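Local coordinates for protein Lic11098 (Leptospira interrogans serogroup Icterohaemorrhagiae serovar copenhageni, PDB 4U08) that is of unknown function but belongs to the leucine-rich repeat proteins of a human pathogen and may act as a virulence factor through binding to other molecules, at residues L27-T33 / N49-L55; L119-A125 / Y141-F147. All blocks are in the same frame, centred on the assembly; numbering follows the deposited sequence.

Interaction 1 (L27-T33 / N49-L55); sequences LSGSKLT and NLDDNQL
Segments 27-33 and 49-55 are consecutive turns of a coil, laid side by side in the same direction, with Ser28 CA 4.7 Å from Asp51 CA and Lys31 CA 4.9 Å from Asn53 CA. Each leaves a short parallel strand and bends through left-handed conformations, at Gly29 and Lys31 in one turn and at Asp52 in the other. Leu27 N donates to Asn49 O (2.8 Å), Gly29 N to Asp51 O (3.1 Å) and Gln54 N to Leu32 O (2.8 Å). The CA-to-CB bond of Asn53 points toward segment 27-33, and its m rotamer (chi1 -78°) places the amide between the two backbones: ND2 donates to Leu27 O and to Leu50 O (3.0 Å each), while OD1 accepts from Ser30 N (2.9 Å) and Leu32 N (3.0 Å). This is the asparagine ladder of leucine-rich repeats, in which Ser30 holds the equivalent position one repeat earlier; its p rotamer lets OG donate to Leu27 O at 2.7 Å. Inward, Leu27 and Leu50 share the mt rotamer, CD1 of Leu27 lying 3.8 Å from CD2 of Leu50. Leu32 is tp instead, and its CD2 sits 4.0 Å from CD2 of both Leu50 and mt Leu55. On the outer side a water accepts from Lys31 N (3.0 Å) and Gln54 NE2 (3.3 Å) and donates to Asp52 O (2.9 Å). Asn49 (t) closes an Asx turn, OD1 accepting from Asp51 N at 3.1 Å.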
loop_
_atom_site.group_PDB
_atom_site.type_symbol
_atom_site.label_atom_id
_atom_site.label_comp_id
_atom_site.label_asym_id
_atom_site.label_seq_id
_atom_site.Cartn_x
_atom_site.Cartn_y
_atom_site.Cartn_z
ATOM N N LEU A 27 15.341 -27.590 2.976
ATOM C CA LEU A 27 15.565 -27.935 4.380
ATOM C C LEU A 27 14.687 -27.118 5.323
ATOM O O LEU A 27 14.977 -27.074 6.523
ATOM C CB LEU A 27 17.059 -27.790 4.763
ATOM C CG LEU A 27 18.102 -28.564 3.942
ATOM C CD1 LEU A 27 19.511 -28.212 4.390
ATOM C CD2 LEU A 27 17.898 -30.070 4.035
ATOM N N SER A 28 13.608 -26.479 4.796
ATOM C CA SER A 28 12.715 -25.651 5.618
ATOM C C SER A 28 12.062 -26.441 6.747
ATOM O O SER A 28 11.785 -27.630 6.577
ATOM C CB SER A 28 11.610 -24.982 4.796
ATOM O OG SER A 28 11.857 -24.704 3.433
ATOM N N GLY A 29 11.807 -25.756 7.869
ATOM C CA GLY A 29 11.151 -26.298 9.056
ATOM C C GLY A 29 11.702 -27.623 9.545
ATOM O O GLY A 29 10.926 -28.525 9.872
ATOM N N SER A 30 13.044 -27.760 9.563
ATOM C CA SER A 30 13.722 -28.985 9.991
ATOM C C SER A 30 14.561 -28.779 11.270
ATOM O O SER A 30 15.432 -29.601 11.567
ATOM C CB SER A 30 14.562 -29.563 8.850
ATOM O OG SER A 30 15.688 -28.752 8.556
ATOM N N LYS A 31 14.284 -27.687 12.030
ATOM C CA LYS A 31 14.994 -27.308 13.263
ATOM C C LYS A 31 16.538 -27.302 13.066
ATOM O O LYS A 31 17.295 -27.713 13.953
ATOM C CB LYS A 31 14.544 -28.169 14.467
ATOM C CG LYS A 31 13.093 -27.932 14.885
ATOM C CD LYS A 31 12.675 -28.774 16.094
ATOM C CE LYS A 31 12.069 -30.110 15.719
ATOM N NZ LYS A 31 11.670 -30.891 16.918
ATOM N N LEU A 32 16.983 -26.850 11.879
ATOM C CA LEU A 32 18.391 -26.778 11.506
ATOM C C LEU A 32 19.060 -25.649 12.297
ATOM O O LEU A 32 18.641 -24.489 12.208
ATOM C CB LEU A 32 18.528 -26.579 9.983
ATOM C CG LEU A 32 19.913 -26.763 9.371
ATOM C CD1 LEU A 32 20.281 -28.223 9.281
ATOM C CD2 LEU A 32 19.977 -26.146 7.990
ATOM N N THR A 33 20.061 -26.014 13.120
ATOM C CA THR A 33 20.801 -25.083 13.982
ATOM C C THR A 33 22.096 -24.595 13.328
ATOM O O THR A 33 22.581 -23.512 13.658
ATOM C CB THR A 33 21.035 -25.686 15.381
ATOM O OG1 THR A 33 21.602 -26.990 15.245
ATOM C CG2 THR A 33 19.760 -25.758 16.210
ATOM N N ASN A 49 16.486 -23.786 0.137
ATOM C CA ASN A 49 15.466 -23.314 1.050
ATOM C C ASN A 49 15.838 -23.667 2.487
ATOM O O ASN A 49 15.837 -24.836 2.871
ATOM C CB ASN A 49 14.071 -23.825 0.647
ATOM C CG ASN A 49 12.939 -23.118 1.346
ATOM O OD1 ASN A 49 13.117 -22.449 2.367
ATOM N ND2 ASN A 49 11.729 -23.292 0.848
ATOM N N LEU A 50 16.178 -22.641 3.271
ATOM C CA LEU A 50 16.571 -22.771 4.675
ATOM C C LEU A 50 15.581 -22.061 5.604
ATOM O O LEU A 50 15.894 -21.823 6.773
ATOM C CB LEU A 50 18.007 -22.229 4.872
ATOM C CG LEU A 50 19.133 -22.933 4.090
ATOM C CD1 LEU A 50 20.469 -22.260 4.338
ATOM C CD2 LEU A 50 19.232 -24.403 4.463
ATOM N N ASP A 51 14.377 -21.727 5.083
ATOM C CA ASP A 51 13.326 -21.012 5.809
ATOM C C ASP A 51 12.870 -21.730 7.056
ATOM O O ASP A 51 12.868 -22.958 7.084
ATOM C CB ASP A 51 12.085 -20.810 4.923
ATOM C CG ASP A 51 12.213 -19.815 3.782
ATOM O OD1 ASP A 51 13.187 -19.020 3.783
ATOM O OD2 ASP A 51 11.338 -19.826 2.891
ATOM N N ASP A 52 12.427 -20.966 8.067
ATOM C CA ASP A 52 11.859 -21.487 9.313
ATOM C C ASP A 52 12.781 -22.491 9.998
ATOM O O ASP A 52 12.423 -23.657 10.130
ATOM C CB ASP A 52 10.469 -22.113 9.048
ATOM C CG ASP A 52 9.434 -21.156 8.490
ATOM O OD1 ASP A 52 8.502 -20.804 9.231
ATOM O OD2 ASP A 52 9.520 -20.815 7.287
ATOM N N ASN A 53 13.986 -22.060 10.366
ATOM C CA ASN A 53 14.962 -22.906 11.056
ATOM C C ASN A 53 15.570 -22.095 12.216
ATOM O O ASN A 53 15.010 -21.052 12.565
ATOM C CB ASN A 53 16.017 -23.482 10.074
ATOM C CG ASN A 53 15.523 -24.656 9.254
ATOM O OD1 ASN A 53 15.096 -25.694 9.788
ATOM N ND2 ASN A 53 15.579 -24.526 7.936
ATOM N N GLN A 54 16.673 -22.564 12.840
ATOM C CA GLN A 54 17.272 -21.829 13.962
ATOM C C GLN A 54 18.719 -21.386 13.691
ATOM O O GLN A 54 19.512 -21.270 14.631
ATOM C CB GLN A 54 17.148 -22.616 15.281
ATOM C CG GLN A 54 15.725 -22.707 15.821
ATOM C CD GLN A 54 15.022 -23.968 15.371
ATOM O OE1 GLN A 54 15.379 -25.081 15.777
ATOM N NE2 GLN A 54 13.980 -23.819 14.555
ATOM N N LEU A 55 19.042 -21.090 12.411
ATOM C CA LEU A 55 20.378 -20.645 11.993
ATOM C C LEU A 55 20.741 -19.288 12.587
ATOM O O LEU A 55 19.936 -18.357 12.537
ATOM C CB LEU A 55 20.515 -20.603 10.455
ATOM C CG LEU A 55 20.263 -21.897 9.679
ATOM C CD1 LEU A 55 20.329 -21.650 8.181
ATOM C CD2 LEU A 55 21.268 -22.956 10.040
HETATM O O HOH W 1 12.233 -25.495 12.314
#

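Interaction 2 (L119-A125 / Y141-F147)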
loop_
_atom_site.group_PDB
_atom_site.type_symbol
_atom_site.label_atom_id
_atom_site.label_comp_id
_atom_site.label_asym_id
_atom_site.label_seq_id
_atom_site.Cartn_x
_atom_site.Cartn_y
_atom_site.Cartn_z
ATOM N N LEU A 119 14.859 -7.819 3.056
ATOM C CA LEU A 119 15.511 -7.630 4.361
ATOM C C LEU A 119 14.500 -7.187 5.410
ATOM O O LEU A 119 14.881 -6.653 6.456
ATOM C CB LEU A 119 16.675 -6.607 4.234
ATOM C CG LEU A 119 17.885 -7.041 3.413
ATOM C CD1 LEU A 119 18.779 -5.829 3.066
ATOM C CD2 LEU A 119 18.675 -8.115 4.128
ATOM N N ALA A 120 13.186 -7.425 5.153
ATOM C CA ALA A 120 12.156 -7.014 6.100
ATOM C C ALA A 120 12.257 -7.796 7.420
ATOM O O ALA A 120 12.810 -8.879 7.426
ATOM C CB ALA A 120 10.767 -7.155 5.474
ATOM N N HIS A 121 11.800 -7.217 8.533
ATOM C CA HIS A 121 11.802 -7.833 9.870
ATOM C C HIS A 121 13.210 -8.215 10.349
ATOM O O HIS A 121 13.471 -9.352 10.718
ATOM C CB HIS A 121 10.804 -9.016 9.962
ATOM C CG HIS A 121 9.381 -8.605 9.778
ATOM N ND1 HIS A 121 8.516 -8.484 10.855
ATOM C CD2 HIS A 121 8.733 -8.219 8.659
ATOM C CE1 HIS A 121 7.362 -8.079 10.354
ATOM N NE2 HIS A 121 7.442 -7.905 9.036
ATOM N N ASN A 122 14.119 -7.242 10.335
ATOM C CA ASN A 122 15.472 -7.408 10.858
ATOM C C ASN A 122 15.733 -6.258 11.821
ATOM O O ASN A 122 14.776 -5.620 12.283
ATOM C CB ASN A 122 16.498 -7.510 9.724
ATOM C CG ASN A 122 16.575 -8.888 9.165
ATOM O OD1 ASN A 122 17.237 -9.751 9.724
ATOM N ND2 ASN A 122 15.858 -9.145 8.087
ATOM N N GLN A 123 17.005 -5.986 12.150
ATOM C CA GLN A 123 17.320 -4.885 13.063
ATOM C C GLN A 123 18.361 -3.944 12.408
ATOM O O GLN A 123 19.319 -3.491 13.038
ATOM C CB GLN A 123 17.700 -5.428 14.469
ATOM C CG GLN A 123 16.436 -5.765 15.299
ATOM C CD GLN A 123 16.544 -6.838 16.366
ATOM O OE1 GLN A 123 15.867 -7.878 16.301
ATOM N NE2 GLN A 123 17.260 -6.544 17.449
ATOM N N LEU A 124 18.135 -3.652 11.109
ATOM C CA LEU A 124 18.994 -2.785 10.295
ATOM C C LEU A 124 18.704 -1.318 10.524
ATOM O O LEU A 124 17.549 -0.913 10.573
ATOM C CB LEU A 124 18.842 -3.106 8.804
ATOM C CG LEU A 124 19.231 -4.511 8.360
ATOM C CD1 LEU A 124 18.776 -4.772 6.930
ATOM C CD2 LEU A 124 20.729 -4.722 8.463
ATOM N N ALA A 125 19.762 -0.509 10.678
ATOM C CA ALA A 125 19.640 0.940 10.844
ATOM C C ALA A 125 20.339 1.660 9.680
ATOM O O ALA A 125 20.125 2.850 9.458
ATOM C CB ALA A 125 20.245 1.368 12.178
ATOM N N TYR A 141 12.824 -4.851 -0.095
ATOM C CA TYR A 141 11.967 -4.774 1.084
ATOM C C TYR A 141 12.803 -4.516 2.321
ATOM O O TYR A 141 13.651 -5.340 2.672
ATOM C CB TYR A 141 11.164 -6.082 1.255
ATOM C CG TYR A 141 10.230 -6.359 0.097
ATOM C CD1 TYR A 141 9.229 -5.453 -0.251
ATOM C CD2 TYR A 141 10.322 -7.540 -0.630
ATOM C CE1 TYR A 141 8.356 -5.710 -1.305
ATOM C CE2 TYR A 141 9.427 -7.826 -1.662
ATOM C CZ TYR A 141 8.447 -6.904 -1.997
ATOM O OH TYR A 141 7.569 -7.154 -3.019
ATOM N N LEU A 142 12.569 -3.385 2.972
ATOM C CA LEU A 142 13.298 -2.960 4.186
ATOM C C LEU A 142 12.349 -2.655 5.339
ATOM O O LEU A 142 12.750 -2.062 6.344
ATOM C CB LEU A 142 14.179 -1.726 3.881
ATOM C CG LEU A 142 15.288 -1.919 2.864
ATOM C CD1 LEU A 142 15.723 -0.577 2.280
ATOM C CD2 LEU A 142 16.446 -2.700 3.459
ATOM N N GLY A 143 11.089 -3.055 5.183
ATOM C CA GLY A 143 10.079 -2.830 6.204
ATOM C C GLY A 143 10.410 -3.477 7.546
ATOM O O GLY A 143 11.153 -4.459 7.582
ATOM N N HIS A 144 9.882 -2.937 8.647
ATOM C CA HIS A 144 10.078 -3.505 9.997
ATOM C C HIS A 144 11.554 -3.632 10.379
ATOM O O HIS A 144 12.032 -4.706 10.725
ATOM C CB HIS A 144 9.325 -4.849 10.186
ATOM C CG HIS A 144 7.836 -4.720 10.079
ATOM N ND1 HIS A 144 7.219 -4.795 8.846
ATOM C CD2 HIS A 144 6.892 -4.511 11.026
ATOM C CE1 HIS A 144 5.931 -4.619 9.073
ATOM N NE2 HIS A 144 5.685 -4.433 10.362
ATOM N N ASN A 145 12.288 -2.532 10.257
ATOM C CA ASN A 145 13.693 -2.452 10.648
ATOM C C ASN A 145 13.833 -1.270 11.598
ATOM O O ASN A 145 12.840 -0.874 12.239
ATOM C CB ASN A 145 14.604 -2.362 9.412
ATOM C CG ASN A 145 14.980 -3.705 8.890
ATOM O OD1 ASN A 145 15.753 -4.411 9.517
ATOM N ND2 ASN A 145 14.410 -4.117 7.760
ATOM N N GLN A 146 15.034 -0.680 11.687
ATOM C CA GLN A 146 15.279 0.437 12.593
ATOM C C GLN A 146 15.884 1.645 11.866
ATOM O O GLN A 146 16.733 2.344 12.430
ATOM C CB GLN A 146 16.180 -0.013 13.770
ATOM C CG GLN A 146 15.476 -0.937 14.759
ATOM C CD GLN A 146 16.403 -1.942 15.400
ATOM O OE1 GLN A 146 17.568 -2.117 15.012
ATOM N NE2 GLN A 146 15.893 -2.649 16.396
ATOM N N PHE A 147 15.427 1.911 10.633
ATOM C CA PHE A 147 15.885 3.066 9.870
ATOM C C PHE A 147 15.228 4.356 10.357
ATOM O O PHE A 147 14.005 4.518 10.247
ATOM C CB PHE A 147 15.629 2.874 8.363
ATOM C CG PHE A 147 16.458 1.810 7.695
ATOM C CD1 PHE A 147 17.760 2.079 7.262
ATOM C CD2 PHE A 147 15.934 0.542 7.468
ATOM C CE1 PHE A 147 18.519 1.094 6.612
ATOM C CE2 PHE A 147 16.695 -0.447 6.839
ATOM C CZ PHE A 147 17.987 -0.169 6.417
#
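Leu119 and Leu142 meet at the interior of the coil, CD1 of the former 3.9 Å from CD2 of the latter. Beside them the Phe147 ring brings CZ to 3.9 Å from Leu124 CB and turns one face to Ala125 CA and Leu124 O. Next to this layer, between the two backbones, lies the amide of Asn145, whose ND2 donates to Leu119 O (2.9 Å) and Leu142 O (3.0 Å) while OD1 accepts from Leu124 N (3.0 Å). The backbones join directly through Leu119 N to Tyr141 O (2.8 Å), His121 N to Gly143 O (3.0 Å) and Gln146 N to Leu124 O (2.8 Å), with a weak bond from Asn122 N to His144 O (3.3 Å). At the outer edge the imidazoles of His121 and His144 form an offset stack, centroids 4.0 Å apart and planes at 18°, and His144 CB sits 3.6 Å over the centre of the His121 ring. His167, a zinc ligand like His190, stacks on His144 in turn. Asn122 repeats the role of Asn145 one turn earlier, bonding to Leu96 O and Leu101 N. Such an asparagine ladder, running through the loops after the short parallel strands beside the stacked apolar interior, is characteristic of the leucine-rich repeat solenoid.

Interactions 1 and 2 are the same repeat-to-repeat junction at two places along one solenoid, their centres 21 Å apart and their nearest atoms about 9 Å apart without touching. Interaction 1 lies near the N-terminal end, about 30 Å from the centre of the chain; interaction 2 is about 17 Å from it and has more buried residues. Both combine an apolar inner layer with a polar ladder, but in interaction 1 a serine stands at the ladder position of the earlier repeat, whereas interaction 2 has asparagine in both. An aromatic ring also enters the inner layer only in interaction 2. The outer edges differ most: bridging water in 27-33/49-55, stacked histidines leading toward zinc in 119-125/141-147.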